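Local coordinates for uncharacterized protein (Klebsiella pneumoniae, PDB 2A2L) that is of unknown function but belongs to the HbpS-like family and so may bind or degrade haem, at residues Ala22-Lys27 / Gln50-Ala55; Val120-Gly125 / Leu132-Ala137. All coordinates share one frame; numbering follows the deposited sequence.

Contact 1: residues Ala22-Lys27 / Gln50-Ala55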
loop_
_atom_site.group_PDB
_atom_site.type_symbol
_atom_site.label_atom_id
_atom_site.label_comp_id
_atom_site.label_asym_id
_atom_site.label_seq_id
_atom_site.Cartn_x
_atom_site.Cartn_y
_atom_site.Cartn_z
ATOM N N ALA A 22 31.685 -5.303 9.393
ATOM C CA ALA A 22 32.607 -4.919 10.444
ATOM C C ALA A 22 33.570 -3.877 9.920
ATOM O O ALA A 22 33.978 -2.973 10.655
ATOM C CB ALA A 22 33.358 -6.123 10.987
ATOM N N ALA A 23 33.922 -4.008 8.646
ATOM C CA ALA A 23 34.773 -3.050 7.963
ATOM C C ALA A 23 34.103 -1.685 8.023
ATOM O O ALA A 23 34.651 -0.739 8.596
ATOM C CB ALA A 23 34.984 -3.473 6.509
ATOM N N VAL A 24 32.907 -1.619 7.446
ATOM C CA VAL A 24 32.052 -0.435 7.442
ATOM C C VAL A 24 31.890 0.169 8.835
ATOM O O VAL A 24 32.037 1.378 9.004
ATOM C CB VAL A 24 30.669 -0.778 6.802
ATOM C CG1 VAL A 24 29.606 0.280 7.095
ATOM C CG2 VAL A 24 30.826 -0.968 5.312
ATOM N N GLU A 25 31.629 -0.681 9.828
ATOM C CA GLU A 25 31.423 -0.228 11.194
ATOM C C GLU A 25 32.682 0.393 11.789
ATOM O O GLU A 25 32.625 1.227 12.699
ATOM C CB GLU A 25 30.950 -1.391 12.071
ATOM C CG GLU A 25 30.101 -0.976 13.275
ATOM C CD GLU A 25 29.866 -2.108 14.279
ATOM O OE1 GLU A 25 30.144 -3.289 13.964
ATOM O OE2 GLU A 25 29.393 -1.797 15.398
ATOM N N LYS A 26 33.829 -0.012 11.270
ATOM C CA LYS A 26 35.091 0.432 11.823
ATOM C C LYS A 26 35.518 1.694 11.112
ATOM O O LYS A 26 36.096 2.591 11.721
ATOM C CB LYS A 26 36.132 -0.652 11.625
ATOM C CG LYS A 26 37.207 -0.701 12.672
ATOM C CD LYS A 26 38.354 -1.584 12.175
ATOM C CE LYS A 26 39.677 -0.832 12.158
ATOM N NZ LYS A 26 40.755 -1.623 11.500
ATOM N N LYS A 27 35.234 1.759 9.820
ATOM C CA LYS A 27 35.519 2.957 9.046
ATOM C C LYS A 27 34.582 4.107 9.399
ATOM O O LYS A 27 35.013 5.252 9.504
ATOM C CB LYS A 27 35.438 2.667 7.550
ATOM C CG LYS A 27 35.835 3.842 6.656
ATOM C CD LYS A 27 37.328 4.063 6.644
ATOM C CE LYS A 27 37.654 5.455 6.144
ATOM N NZ LYS A 27 39.004 5.884 6.622
ATOM N N GLN A 50 22.088 -3.812 9.170
ATOM C CA GLN A 50 22.704 -3.487 10.449
ATOM C C GLN A 50 22.773 -1.991 10.743
ATOM O O GLN A 50 23.422 -1.237 10.011
ATOM C CB GLN A 50 24.112 -4.058 10.491
ATOM C CG GLN A 50 24.841 -3.742 11.754
ATOM C CD GLN A 50 26.143 -4.463 11.854
ATOM O OE1 GLN A 50 26.164 -5.663 12.122
ATOM N NE2 GLN A 50 27.249 -3.744 11.636
ATOM N N ARG A 51 22.111 -1.580 11.823
ATOM C CA ARG A 51 21.978 -0.167 12.162
ATOM C C ARG A 51 22.773 0.232 13.418
ATOM O O ARG A 51 22.515 -0.251 14.520
ATOM C CB ARG A 51 20.511 0.269 12.274
ATOM C CG ARG A 51 20.372 1.748 12.651
ATOM C CD ARG A 51 18.941 2.273 12.620
ATOM N NE ARG A 51 18.212 2.000 13.868
ATOM C CZ ARG A 51 18.349 2.687 15.002
ATOM N NH1 ARG A 51 19.197 3.708 15.086
ATOM N NH2 ARG A 51 17.627 2.354 16.066
ATOM N N MET A 52 23.753 1.102 13.221
ATOM C CA MET A 52 24.403 1.761 14.334
ATOM C C MET A 52 23.416 2.562 15.193
ATOM O O MET A 52 22.443 3.150 14.691
ATOM C CB MET A 52 25.552 2.644 13.843
ATOM C CG MET A 52 26.775 1.840 13.412
ATOM S SD MET A 52 27.940 2.760 12.435
ATOM C CE MET A 52 28.356 1.609 11.207
ATOM N N ASP A 53 23.676 2.575 16.497
ATOM C CA ASP A 53 22.667 2.955 17.466
ATOM C C ASP A 53 22.339 4.447 17.404
ATOM O O ASP A 53 21.270 4.859 17.851
ATOM C CB ASP A 53 23.152 2.577 18.859
ATOM C CG ASP A 53 23.388 1.075 19.007
ATOM O OD1 ASP A 53 22.387 0.329 19.045
ATOM O OD2 ASP A 53 24.565 0.652 19.087
ATOM N N GLU A 54 23.271 5.228 16.857
ATOM C CA GLU A 54 23.148 6.675 16.667
ATOM C C GLU A 54 22.687 7.045 15.243
ATOM O O GLU A 54 22.514 8.230 14.949
ATOM C CB GLU A 54 24.523 7.346 16.865
ATOM C CG GLU A 54 25.112 7.355 18.296
ATOM C CD GLU A 54 24.118 7.806 19.341
ATOM O OE1 GLU A 54 23.754 9.004 19.335
ATOM O OE2 GLU A 54 23.701 6.960 20.167
ATOM N N ALA A 55 22.521 6.050 14.362
ATOM C CA ALA A 55 22.070 6.303 12.987
ATOM C C ALA A 55 20.571 6.650 12.871
ATOM O O ALA A 55 19.767 6.323 13.763
ATOM C CB ALA A 55 22.428 5.132 12.088
HETATM O O HOH W 1 29.776 -5.213 12.331
#

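Contact 2: residues Val120-Gly125 / Leu132-Ala137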
loop_
_atom_site.group_PDB
_atom_site.type_symbol
_atom_site.label_atom_id
_atom_site.label_comp_id
_atom_site.label_asym_id
_atom_site.label_seq_id
_atom_site.Cartn_x
_atom_site.Cartn_y
_atom_site.Cartn_z
ATOM N N VAL A 120 25.573 -3.910 -1.989
ATOM C CA VAL A 120 25.609 -3.298 -0.668
ATOM C C VAL A 120 24.937 -1.930 -0.719
ATOM O O VAL A 120 24.735 -1.365 -1.788
ATOM C CB VAL A 120 27.083 -3.177 -0.103
ATOM C CG1 VAL A 120 27.809 -4.533 -0.112
ATOM C CG2 VAL A 120 27.908 -2.136 -0.894
ATOM N N GLY A 121 24.584 -1.421 0.452
ATOM C CA GLY A 121 23.927 -0.128 0.604
ATOM C C GLY A 121 24.292 0.471 1.959
ATOM O O GLY A 121 24.263 -0.220 2.976
ATOM N N VAL A 122 24.673 1.749 1.966
ATOM C CA VAL A 122 24.994 2.480 3.205
ATOM C C VAL A 122 24.150 3.753 3.248
ATOM O O VAL A 122 23.952 4.414 2.229
ATOM C CB VAL A 122 26.513 2.840 3.279
ATOM C CG1 VAL A 122 26.819 3.772 4.452
ATOM C CG2 VAL A 122 27.347 1.592 3.435
ATOM N N SER A 123 23.629 4.089 4.415
ATOM C CA SER A 123 22.845 5.307 4.547
ATOM C C SER A 123 23.054 5.898 5.919
ATOM O O SER A 123 23.308 5.165 6.865
ATOM C CB SER A 123 21.365 5.033 4.303
ATOM O OG SER A 123 20.615 6.230 4.336
ATOM N N GLY A 124 22.962 7.221 6.011
ATOM C CA GLY A 124 22.915 7.908 7.296
ATOM C C GLY A 124 24.078 8.868 7.495
ATOM O O GLY A 124 24.176 9.538 8.521
ATOM N N GLY A 125 24.976 8.927 6.517
ATOM C CA GLY A 125 25.932 10.019 6.460
ATOM C C GLY A 125 25.479 11.005 5.409
ATOM O O GLY A 125 24.332 10.956 4.971
ATOM N N LEU A 132 31.614 6.125 0.165
ATOM C CA LEU A 132 32.992 5.857 0.601
ATOM C C LEU A 132 33.007 4.606 1.481
ATOM O O LEU A 132 33.984 3.857 1.505
ATOM C CB LEU A 132 33.542 7.064 1.393
ATOM C CG LEU A 132 34.905 6.958 2.123
ATOM C CD1 LEU A 132 35.678 8.295 2.093
ATOM C CD2 LEU A 132 34.775 6.532 3.582
ATOM N N LEU A 133 31.911 4.409 2.212
ATOM C CA LEU A 133 31.784 3.300 3.138
ATOM C C LEU A 133 31.271 2.093 2.385
ATOM O O LEU A 133 31.459 0.954 2.811
ATOM C CB LEU A 133 30.819 3.657 4.267
ATOM C CG LEU A 133 31.225 4.785 5.204
ATOM C CD1 LEU A 133 30.140 5.035 6.177
ATOM C CD2 LEU A 133 32.513 4.459 5.924
ATOM N N ALA A 134 30.621 2.357 1.254
ATOM C CA ALA A 134 30.122 1.318 0.389
ATOM C C ALA A 134 31.266 0.689 -0.397
ATOM O O ALA A 134 31.325 -0.533 -0.503
ATOM C CB ALA A 134 29.048 1.866 -0.531
ATOM N N GLN A 135 32.175 1.518 -0.919
ATOM C CA GLN A 135 33.411 1.034 -1.564
ATOM C C GLN A 135 34.326 0.320 -0.569
ATOM O O GLN A 135 34.912 -0.695 -0.877
ATOM C CB GLN A 135 34.168 2.182 -2.243
ATOM C CG GLN A 135 35.246 1.741 -3.256
ATOM C CD GLN A 135 34.715 0.865 -4.415
ATOM O OE1 GLN A 135 35.234 -0.232 -4.682
ATOM N NE2 GLN A 135 33.692 1.359 -5.111
ATOM N N CYS A 136 34.412 0.880 0.629
ATOM C CA CYS A 136 35.066 0.298 1.776
ATOM C C CYS A 136 34.631 -1.141 2.044
ATOM O O CYS A 136 35.462 -1.985 2.312
ATOM C CB CYS A 136 34.758 1.198 2.971
ATOM S SG CYS A 136 35.072 0.563 4.634
ATOM N N ALA A 137 33.329 -1.408 1.969
ATOM C CA ALA A 137 32.796 -2.774 2.041
ATOM C C ALA A 137 33.295 -3.661 0.891
ATOM O O ALA A 137 33.718 -4.795 1.119
ATOM C CB ALA A 137 31.273 -2.753 2.066
#

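Contact 1: residues Ala22-Lys27 / Gln50-Ala55
Glu25 on helix 14-30 faces Met52, just beyond the end of strand 46-51, with their CA atoms 7.9 Å apart, too far for backbone bonding, so side chains bridge the gap. Most of the apolar bridging is done by the long, flexible chain of Met52, whose terminal CE comes to 3.6 Å from Glu25 CA and lies alongside the CB and CG methylenes of the same residue. A bend at its last torsion (chi3 -138°) turns this methyl toward the helix, where Val24 CG1 is a looser neighbour at 4.5 Å from CE. An unbranched thioether suits the place, since a slender tip can lie against the helix backbone.

The helix packs here beside the outermost strand of this chain's antiparallel sheet, in a fold whose family belongs to the GAF clan; Gln50 pairs with a strand of the second subunit, so the sheet runs on across the interface. Met52 then opens a type I beta turn that ends at Ala55.

Beyond the methionine, toward Gln50, the contact becomes polar. Extended chains carry Glu25 and Gln50 across each other at about a right angle, their carboxylate and amide planes 65° apart. A water joins them, donating to Glu25 OE1 at 2.6 Å and accepting from Gln50 NE2 at 3.0 Å. A carboxylate suits this spot because OE1 accepts both from the water and from NE2 of Gln18 of the second subunit, while the amide of Gln50 offers NE2 to the water and OE1 to that same Gln18.

Contact 2: residues Val120-Gly125 / Leu132-Ala137
The amide N of Ala137 donates to Leu133 O over 3.1 Å, one helical turn that sets both residues on the side of helix 127-143 facing strand 116-123. Strand and helix run roughly antiparallel, with segment axes 147° apart and a closest approach of 7.7 Å. The backbones come nearest at Val122 and Ala134, whose CA atoms are 6.0 Å apart, a spacing that the small methyl of Ala134 permits.

Two valines on alternate strand positions fill the gap. Val122 forks over the helix: with CG1 anti to the backbone N (chi1 172°), that methyl meets Leu133 CD1 at 3.9 Å, while CG2 rests on the peptide between Leu133 and Ala134, 4.0 Å from Ala134 N. The leucine chain crosses the valine at about a right angle, its CB and CD1 both lying against CG1. Two residues earlier, and so on the same face of the strand, Val120 makes a second contact. Its CG2 sits 3.8 Å from Ala134 O and also touches the Ala134 methyl, and its CG1 reaches Ala137 CB at 4.5 Å. Beta-branched residues suit a strand, and alanines suit a helix packed this close to it.

The pair belongs to an antiparallel sheet with helices 14-30 and 127-143 on this face, a short loop leading from strand to helix. Gly124 takes a positive phi there; a CB would press on the carbonyl O of Ser123, so glycine fits. Gly125 N bonds to Asp130 OD1 in the first turns of the helix. Val120 also packs on Leu108 and Val39 of the flanking strands and on Met20 of helix 14-30, Phe37 of strand 36-41 touches both valines and Ala137, whereas Ser123 points away, against Ile62 and Ser63 of helix 59-72.

The two contacts follow one another along the chain, 22-27 with 50-55 closing before 120-125 with 132-137 opens, and their centres lie about 10 Å apart. Both reach the same antiparallel sheet: contact 1 at strand 46-51, the outermost strand of this chain's sheet, contact 2 at the inner strand 116-123. Helices 14-30 and 127-143 lie side by side over it and touch directly, Val24 CG2 being 3.7 Å from Ala137 CB and Lys27 CB 3.6 Å from Cys136 SG. Together they form one helical layer. Contact 2 is internal to the chain, whereas contact 1 borders the second subunit, tying this layer to the assembly of eight chains.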